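PDB 1U6M: acetyltransferase, GNAT family from Enterococcus faecalis, which probably transfers an acyl group, most likely acetyl from acetyl-coenzyme A, to an acceptor not specified by its family. Local coordinates for residues A[78-83]-A[106-111]. Numbering follows the deposited sequence.
Sequences EDEKII and EETLPN
In this GNAT fold, two loops that flank helix 85-93 are joined by one buried carboxylate, that of Glu80, reaching Glu107 and Thr108 in the loop that enters strand 112-120. The backbones stay well apart, with Glu80 CA 7.5 Å from Thr108 CA, so a side chain has to span the gap. Glu80 does so fully extended: CG lies anti to the backbone N (chi1 -153°) and the chain runs straight on to the carboxylate.

Its two oxygens divide the work. Glu80 OE1 accepts the N-H of Glu107 through its syn lone pair, with Glu107 N 3.2 Å away and an N-H...O angle of 159°. Glu80 OE2 takes a weak bond from Thr108 N at 3.5 Å. Thr108 OG1 also lies 3.2 Å from Glu80 OE2, and Thr108 CG2 packs against Glu80 CD at 3.6 Å. Glu107 extends across Glu80 at about a right angle, leaving Glu107 OE1 4.4 Å from Glu80 OE1; the backbone N-H donors would help offset the negative charge of Glu80.

Tyr75 of strand 67-76 touches Glu80, Glu107 and Thr108, and Tyr114 of strand 112-120 touches the latter two, placing the junction beside these adjacent antiparallel strands of the central sheet.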
loop_
_atom_site.group_PDB
_atom_site.type_symbol
_atom_site.label_atom_id
_atom_site.label_comp_id
_atom_site.label_asym_id
_atom_site.label_seq_id
_atom_site.Cartn_x
_atom_site.Cartn_y
_atom_site.Cartn_z
ATOM N N GLU A 78 13.293 0.680 -5.970
ATOM C CA GLU A 78 13.996 -0.478 -6.583
ATOM C C GLU A 78 13.366 -1.832 -6.233
ATOM O O GLU A 78 13.714 -2.810 -6.873
ATOM C CB GLU A 78 15.501 -0.467 -6.251
ATOM C CG GLU A 78 15.829 -0.595 -4.765
ATOM C CD GLU A 78 15.801 0.730 -3.996
ATOM O OE1 GLU A 78 16.324 0.722 -2.850
ATOM O OE2 GLU A 78 15.245 1.760 -4.494
ATOM N N ASP A 79 12.417 -1.863 -5.271
ATOM C CA ASP A 79 11.762 -3.120 -4.812
ATOM C C ASP A 79 10.518 -3.441 -5.603
ATOM O O ASP A 79 9.907 -4.457 -5.384
ATOM C CB ASP A 79 11.330 -3.068 -3.332
ATOM C CG ASP A 79 12.482 -3.137 -2.371
ATOM O OD1 ASP A 79 13.597 -3.280 -2.851
ATOM O OD2 ASP A 79 12.294 -3.019 -1.126
ATOM N N GLU A 80 10.140 -2.576 -6.527
ATOM C CA GLU A 80 8.854 -2.710 -7.215
ATOM C C GLU A 80 8.628 -3.967 -8.091
ATOM O O GLU A 80 7.470 -4.363 -8.388
ATOM C CB GLU A 80 8.583 -1.481 -8.083
ATOM C CG GLU A 80 7.031 -1.343 -8.202
ATOM C CD GLU A 80 6.543 -0.301 -9.179
ATOM O OE1 GLU A 80 5.293 -0.169 -9.288
ATOM O OE2 GLU A 80 7.403 0.376 -9.821
ATOM N N LYS A 81 9.721 -4.551 -8.548
ATOM C CA LYS A 81 9.609 -5.670 -9.429
ATOM C C LYS A 81 9.596 -7.003 -8.641
ATOM O O LYS A 81 9.225 -8.023 -9.183
ATOM C CB LYS A 81 10.745 -5.611 -10.465
ATOM C CG LYS A 81 10.294 -5.108 -11.824
ATOM C CD LYS A 81 10.230 -3.639 -11.961
ATOM C CE LYS A 81 9.613 -3.324 -13.335
ATOM N NZ LYS A 81 9.804 -1.919 -13.900
ATOM N N ILE A 82 9.984 -6.986 -7.379
ATOM C CA ILE A 82 10.025 -8.191 -6.579
ATOM C C ILE A 82 8.869 -8.361 -5.560
ATOM O O ILE A 82 8.821 -9.401 -4.860
ATOM C CB ILE A 82 11.435 -8.427 -5.899
ATOM C CG1 ILE A 82 11.873 -7.271 -4.976
ATOM C CG2 ILE A 82 12.491 -8.590 -6.939
ATOM C CD1 ILE A 82 11.686 -7.557 -3.461
ATOM N N ILE A 83 7.941 -7.381 -5.482
ATOM C CA ILE A 83 7.002 -7.278 -4.336
ATOM C C ILE A 83 5.789 -8.249 -4.357
ATOM O O ILE A 83 5.244 -8.638 -3.315
ATOM C CB ILE A 83 6.545 -5.767 -4.056
ATOM C CG1 ILE A 83 6.005 -5.118 -5.333
ATOM C CG2 ILE A 83 7.687 -4.974 -3.281
ATOM C CD1 ILE A 83 5.452 -3.730 -5.153
ATOM N N GLU A 106 4.481 -0.441 -12.634
ATOM C CA GLU A 106 5.129 0.655 -13.355
ATOM C C GLU A 106 4.847 2.063 -12.774
ATOM O O GLU A 106 4.669 3.030 -13.522
ATOM C CB GLU A 106 4.787 0.557 -14.850
ATOM C CG GLU A 106 5.463 -0.657 -15.570
ATOM C CD GLU A 106 4.773 -1.054 -16.888
ATOM O OE1 GLU A 106 3.654 -0.571 -17.181
ATOM O OE2 GLU A 106 5.361 -1.869 -17.631
ATOM N N GLU A 107 4.849 2.178 -11.447
ATOM C CA GLU A 107 4.313 3.372 -10.834
ATOM C C GLU A 107 5.307 4.243 -10.041
ATOM O O GLU A 107 4.996 5.367 -9.683
ATOM C CB GLU A 107 3.042 3.031 -10.044
ATOM C CG GLU A 107 3.160 1.956 -8.997
ATOM C CD GLU A 107 1.791 1.475 -8.502
ATOM O OE1 GLU A 107 1.606 1.113 -7.321
ATOM O OE2 GLU A 107 0.879 1.444 -9.321
ATOM N N THR A 108 6.506 3.721 -9.802
ATOM C CA THR A 108 7.526 4.425 -9.028
ATOM C C THR A 108 8.526 5.194 -9.890
ATOM O O THR A 108 8.641 4.918 -11.073
ATOM C CB THR A 108 8.287 3.493 -8.044
ATOM O OG1 THR A 108 9.255 2.703 -8.763
ATOM C CG2 THR A 108 7.329 2.602 -7.285
ATOM N N LEU A 109 9.211 6.163 -9.279
ATOM C CA LEU A 109 10.416 6.791 -9.837
ATOM C C LEU A 109 11.683 6.364 -9.059
ATOM O O LEU A 109 11.602 6.068 -7.859
ATOM C CB LEU A 109 10.319 8.313 -9.805
ATOM C CG LEU A 109 9.317 9.036 -10.703
ATOM C CD1 LEU A 109 9.674 10.504 -10.731
ATOM C CD2 LEU A 109 9.252 8.453 -12.144
ATOM N N PRO A 110 12.869 6.322 -9.741
ATOM C CA PRO A 110 14.117 5.928 -9.037
ATOM C C PRO A 110 14.388 6.771 -7.782
ATOM O O PRO A 110 14.049 7.936 -7.760
ATOM C CB PRO A 110 15.217 6.190 -10.100
ATOM C CG PRO A 110 14.527 6.144 -11.409
ATOM C CD PRO A 110 13.106 6.621 -11.183
ATOM N N ASN A 111 15.003 6.218 -6.751
ATOM C CA ASN A 111 15.419 7.051 -5.603
ATOM C C ASN A 111 14.354 7.661 -4.612
ATOM O O ASN A 111 14.716 8.360 -3.658
ATOM C CB ASN A 111 16.385 8.155 -6.103
ATOM C CG ASN A 111 17.578 7.568 -6.910
ATOM O OD1 ASN A 111 17.819 7.976 -8.061
ATOM N ND2 ASN A 111 18.290 6.579 -6.317
#